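Local structure of enolase (3UGV) at residues 155-160 with 365-371; 324-330 with 343-349. The protein is probably an enolase-superfamily enzyme of the mandelate racemase type, which would act on a carboxylate substrate with the help of a bound magnesium ion. All coordinates share one frame; numbering follows the deposited sequence.

Both contacts reach the same mixed sheet, in which strand 157-162 lies between strands 346-348 and 366-368. Their centres are 11 Å apart. Contact 1 joins 157-162 to 366-368 and is only partly buried. It relies on backbone pairing, with side chains adding apolar touches. Contact 2 is buried close to the middle of the chain. There the loop 324-330 runs beside 343-349, and side-chain oxygens of S325, T326 and E347 take up backbone N-H groups. The two meet at a probable hydrogen bond from L346 N to K159 O, and at L367 CD2, which packs on P330 O. Contact 2 is the one near the metal.

Contact 1. Residues 155-160 with 365-371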
# COMPACT_ATOMS: atom_id res chain seq x y z
N PRO F 155 -30.55 4.43 -32.13
CA PRO F 155 -31.67 4.95 -31.34
C PRO F 155 -32.45 3.83 -30.64
O PRO F 155 -32.61 2.74 -31.19
CB PRO F 155 -32.56 5.62 -32.39
CG PRO F 155 -31.63 5.97 -33.50
CD PRO F 155 -30.63 4.86 -33.54
N GLY F 156 -32.93 4.10 -29.43
CA GLY F 156 -33.67 3.11 -28.68
C GLY F 156 -34.01 3.60 -27.29
O GLY F 156 -33.95 4.79 -27.01
N SER F 157 -34.35 2.66 -26.42
CA SER F 157 -34.81 2.95 -25.07
C SER F 157 -33.65 3.03 -24.07
O SER F 157 -32.69 2.28 -24.17
CB SER F 157 -35.81 1.88 -24.61
OG SER F 157 -37.12 2.21 -25.03
N VAL F 158 -33.77 3.95 -23.12
CA VAL F 158 -32.81 4.07 -22.03
C VAL F 158 -33.57 4.21 -20.72
O VAL F 158 -34.37 5.15 -20.58
CB VAL F 158 -31.90 5.29 -22.19
CG1 VAL F 158 -30.75 5.23 -21.17
CG2 VAL F 158 -31.37 5.39 -23.61
N LYS F 159 -33.35 3.28 -19.80
CA LYS F 159 -34.05 3.29 -18.51
C LYS F 159 -33.72 4.59 -17.80
O LYS F 159 -32.56 4.99 -17.75
CB LYS F 159 -33.62 2.09 -17.66
CG LYS F 159 -34.56 1.78 -16.49
CD LYS F 159 -34.08 0.57 -15.69
CE LYS F 159 -32.64 0.80 -15.23
NZ LYS F 159 -32.05 -0.37 -14.52
N ALA F 160 -34.73 5.26 -17.26
CA ALA F 160 -34.48 6.53 -16.58
C ALA F 160 -35.14 6.56 -15.22
O ALA F 160 -35.96 5.70 -14.90
CB ALA F 160 -34.95 7.70 -17.43
N GLY F 365 -41.16 4.42 -18.29
CA GLY F 365 -39.98 4.90 -17.59
C GLY F 365 -38.68 4.85 -18.38
O GLY F 365 -37.62 5.14 -17.84
N ASP F 366 -38.74 4.47 -19.66
CA ASP F 366 -37.58 4.58 -20.53
C ASP F 366 -37.73 5.81 -21.39
O ASP F 366 -38.82 6.09 -21.90
CB ASP F 366 -37.44 3.36 -21.44
CG ASP F 366 -37.28 2.05 -20.67
OD1 ASP F 366 -36.85 2.10 -19.50
OD2 ASP F 366 -37.60 0.98 -21.24
N LEU F 367 -36.64 6.56 -21.56
CA LEU F 367 -36.61 7.69 -22.49
C LEU F 367 -36.26 7.18 -23.89
O LEU F 367 -35.26 6.49 -24.07
CB LEU F 367 -35.58 8.74 -22.04
CG LEU F 367 -35.65 10.10 -22.75
CD1 LEU F 367 -36.95 10.82 -22.37
CD2 LEU F 367 -34.44 10.98 -22.45
N ILE F 368 -37.10 7.52 -24.87
CA ILE F 368 -36.94 7.03 -26.24
C ILE F 368 -36.08 7.97 -27.07
O ILE F 368 -36.44 9.13 -27.22
CB ILE F 368 -38.31 6.91 -26.94
CG1 ILE F 368 -39.21 5.92 -26.20
CG2 ILE F 368 -38.12 6.50 -28.39
CD1 ILE F 368 -38.55 4.56 -25.96
N VAL F 369 -34.95 7.49 -27.58
CA VAL F 369 -34.11 8.32 -28.45
C VAL F 369 -34.72 8.27 -29.83
O VAL F 369 -34.89 7.19 -30.39
CB VAL F 369 -32.65 7.80 -28.57
CG1 VAL F 369 -31.87 8.66 -29.56
CG2 VAL F 369 -31.94 7.79 -27.22
N PRO F 370 -35.07 9.44 -30.39
CA PRO F 370 -35.79 9.52 -31.67
C PRO F 370 -34.85 9.34 -32.86
O PRO F 370 -33.68 9.70 -32.78
CB PRO F 370 -36.32 10.95 -31.67
CG PRO F 370 -35.24 11.72 -30.95
CD PRO F 370 -34.74 10.78 -29.86
N ASP F 371 -35.36 8.78 -33.95
CA ASP F 371 -34.56 8.63 -35.14
C ASP F 371 -34.52 9.95 -35.91
O ASP F 371 -35.11 10.07 -36.98
CB ASP F 371 -35.12 7.51 -36.03
CG ASP F 371 -34.04 6.81 -36.84
OD1 ASP F 371 -33.01 7.44 -37.18
OD2 ASP F 371 -34.22 5.61 -37.14
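The carboxylate of D366 lies against the backbone of the strand opposite. Its OD1 comes to 3.2 Å from K159 CA, and its OD2 to 3.9 Å from S157 CB. CG stands beside the backbone N of D366 (chi1 -60°), which turns the group over these two residues. The D366 and K159 side chains cross at a slant, and K159 makes a cation-pi contact with W345. S157, K159, D366 and I368 share this face of the sheet. V158 and L367 share the other.

The strands are antiparallel. V158 and L367 form the hydrogen-bonded pair: L367 N to V158 O is 2.8 Å, and V158 N to L367 O is 3.1 Å. The ladder goes on past both ends of strand 366-368. A160 N bonds G365 O at 3.0 Å, and V369 N meets G156 O at 2.9 Å, almost straight at 174°. At G365 the backbone angles would jam a side chain against the preceding carbonyl, so glycine suits the site. V369 points toward the other strand, with CG2 3.6 Å from G156 O and CG1 near P155.

Strands 361-363 and 366-368 form a beta hairpin on one edge of strand 157-162, and strand 346-348 takes the other edge. Helix 330-337 covers V158, L367 and V369 through M337, A334 and H335. Helix 147-150 reaches P155 and V369 through C148.

Contact 2. Residues 324-330 with 343-349; sequences MSTHLYP and AHWLEWQ
E347 reaches across to the loop 324-330 with a fully extended side chain. CB lies 3.5 Å from T326 O. CG sits anti to the backbone N (chi1 -176°), which sends the carboxylate alongside H327. CD is 3.8 Å from H327 CD2, and OE2 is nearer at 3.1 Å. The imidazole and carboxylate planes are 50° apart. OE2 also accepts L328 N at 2.9 Å, nearly in line with its own C-O bond. OE1 makes a salt bridge with K194. With an alanine here, L328 N would probably lose its acceptor and K194 its charged mate, and a gap would open beside H327.

Side-chain hydroxyls stand in for part of the backbone pairing. T326 OG1 accepts E347 N at 3.0 Å and donates to a water, which in turn donates to L328 O and E347 O. S325 OG accepts W345 N at 2.9 Å, while T326 N to W345 O is a backbone bond.

H327 hydrogen-bonds D300, and its side chain is about 4 Å from a magnesium ion. A histidine paired with an aspartate, with a glutamate and a lysine close by, recalls the active site of mandelate racemase, at the strand ends of an enolase-superfamily barrel.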
# COMPACT_ATOMS: atom_id res chain seq x y z
N MET F 324 -22.14 3.55 -14.77
CA MET F 324 -22.08 4.97 -15.08
C MET F 324 -23.48 5.46 -15.43
O MET F 324 -24.16 4.86 -16.26
CB MET F 324 -21.11 5.17 -16.24
CG MET F 324 -20.88 6.58 -16.69
SD MET F 324 -19.40 6.59 -17.72
CE MET F 324 -19.45 8.23 -18.44
N SER F 325 -23.91 6.53 -14.77
CA SER F 325 -25.22 7.14 -15.02
C SER F 325 -25.01 8.56 -15.49
O SER F 325 -23.87 9.03 -15.54
CB SER F 325 -26.08 7.12 -13.74
OG SER F 325 -26.45 5.80 -13.36
N THR F 326 -26.08 9.26 -15.84
CA THR F 326 -25.95 10.63 -16.33
C THR F 326 -26.38 11.66 -15.31
O THR F 326 -26.99 11.34 -14.30
CB THR F 326 -26.77 10.89 -17.60
OG1 THR F 326 -28.17 10.67 -17.33
CG2 THR F 326 -26.32 9.98 -18.74
N HIS F 327 -26.05 12.91 -15.59
CA HIS F 327 -26.57 14.01 -14.81
C HIS F 327 -26.96 15.16 -15.72
O HIS F 327 -26.13 15.67 -16.48
CB HIS F 327 -25.55 14.51 -13.81
CG HIS F 327 -26.03 15.66 -13.00
ND1 HIS F 327 -25.57 16.95 -13.19
CD2 HIS F 327 -26.94 15.73 -12.00
CE1 HIS F 327 -26.16 17.76 -12.33
NE2 HIS F 327 -27.01 17.04 -11.60
N LEU F 328 -28.23 15.55 -15.63
CA LEU F 328 -28.82 16.55 -16.51
C LEU F 328 -28.71 16.17 -18.01
O LEU F 328 -28.31 15.04 -18.35
CB LEU F 328 -28.23 17.94 -16.22
CG LEU F 328 -28.46 18.45 -14.79
CD1 LEU F 328 -27.78 19.81 -14.56
CD2 LEU F 328 -29.95 18.54 -14.48
N TYR F 329 -29.10 17.09 -18.88
CA TYR F 329 -28.99 16.91 -20.33
C TYR F 329 -29.52 15.58 -20.82
O TYR F 329 -28.78 14.79 -21.40
CB TYR F 329 -27.53 17.08 -20.78
CG TYR F 329 -26.88 18.31 -20.21
CD1 TYR F 329 -26.93 19.51 -20.89
CD2 TYR F 329 -26.22 18.27 -18.99
CE1 TYR F 329 -26.35 20.65 -20.38
CE2 TYR F 329 -25.63 19.41 -18.46
CZ TYR F 329 -25.70 20.60 -19.16
OH TYR F 329 -25.12 21.74 -18.66
N PRO F 330 -30.81 15.33 -20.61
CA PRO F 330 -31.41 14.02 -20.90
C PRO F 330 -31.26 13.65 -22.37
O PRO F 330 -31.09 12.47 -22.68
CB PRO F 330 -32.89 14.22 -20.53
CG PRO F 330 -32.89 15.35 -19.59
CD PRO F 330 -31.78 16.25 -20.00
N ALA F 343 -23.39 1.62 -18.94
CA ALA F 343 -24.60 2.43 -18.74
C ALA F 343 -25.45 1.88 -17.62
O ALA F 343 -25.66 0.68 -17.51
CB ALA F 343 -25.40 2.49 -20.03
N HIS F 344 -25.94 2.77 -16.77
CA HIS F 344 -26.68 2.33 -15.60
C HIS F 344 -28.06 3.00 -15.60
O HIS F 344 -29.04 2.41 -16.06
CB HIS F 344 -25.86 2.61 -14.33
CG HIS F 344 -26.42 1.98 -13.09
ND1 HIS F 344 -26.11 2.43 -11.83
CD2 HIS F 344 -27.29 0.95 -12.93
CE1 HIS F 344 -26.76 1.70 -10.93
NE2 HIS F 344 -27.49 0.80 -11.58
N TRP F 345 -28.14 4.23 -15.10
CA TRP F 345 -29.41 4.98 -15.12
C TRP F 345 -29.25 6.31 -15.82
O TRP F 345 -28.19 6.95 -15.76
CB TRP F 345 -29.90 5.28 -13.70
CG TRP F 345 -30.40 4.13 -12.87
CD1 TRP F 345 -29.65 3.33 -12.05
CD2 TRP F 345 -31.76 3.70 -12.72
NE1 TRP F 345 -30.46 2.43 -11.41
CE2 TRP F 345 -31.76 2.63 -11.81
CE3 TRP F 345 -32.98 4.10 -13.29
CZ2 TRP F 345 -32.94 1.95 -11.44
CZ3 TRP F 345 -34.14 3.43 -12.92
CH2 TRP F 345 -34.11 2.38 -12.00
N LEU F 346 -30.33 6.75 -16.46
CA LEU F 346 -30.40 8.09 -17.04
C LEU F 346 -31.20 9.01 -16.12
O LEU F 346 -32.34 8.70 -15.77
CB LEU F 346 -31.08 8.03 -18.41
CG LEU F 346 -31.14 9.41 -19.07
CD1 LEU F 346 -30.54 9.38 -20.45
CD2 LEU F 346 -32.55 9.94 -19.10
N GLU F 347 -30.62 10.13 -15.72
CA GLU F 347 -31.37 11.06 -14.89
C GLU F 347 -32.31 11.86 -15.78
O GLU F 347 -31.86 12.51 -16.72
CB GLU F 347 -30.45 12.02 -14.14
CG GLU F 347 -31.21 12.95 -13.21
CD GLU F 347 -30.31 13.97 -12.53
OE1 GLU F 347 -30.26 14.00 -11.28
OE2 GLU F 347 -29.65 14.74 -13.26
N TRP F 348 -33.61 11.84 -15.47
CA TRP F 348 -34.57 12.57 -16.28
C TRP F 348 -35.23 13.69 -15.51
O TRP F 348 -35.63 13.52 -14.36
CB TRP F 348 -35.62 11.63 -16.88
CG TRP F 348 -36.66 12.32 -17.76
CD1 TRP F 348 -36.59 12.53 -19.11
CD2 TRP F 348 -37.91 12.90 -17.33
NE1 TRP F 348 -37.72 13.19 -19.55
CE2 TRP F 348 -38.54 13.43 -18.49
CE3 TRP F 348 -38.56 13.02 -16.10
CZ2 TRP F 348 -39.79 14.06 -18.43
CZ3 TRP F 348 -39.81 13.65 -16.06
CH2 TRP F 348 -40.40 14.17 -17.21
N GLN F 349 -35.36 14.84 -16.17
CA GLN F 349 -36.13 15.97 -15.65
C GLN F 349 -36.66 16.74 -16.85
O GLN F 349 -36.13 16.61 -17.95
CB GLN F 349 -35.26 16.86 -14.75
CG GLN F 349 -34.25 17.71 -15.51
CD GLN F 349 -33.05 16.92 -15.99
OE1 GLN F 349 -32.60 15.96 -15.34
NE2 GLN F 349 -32.50 17.33 -17.13
O HOH W 1 -24.46 4.67 -11.86
O HOH W 2 -29.67 12.54 -18.20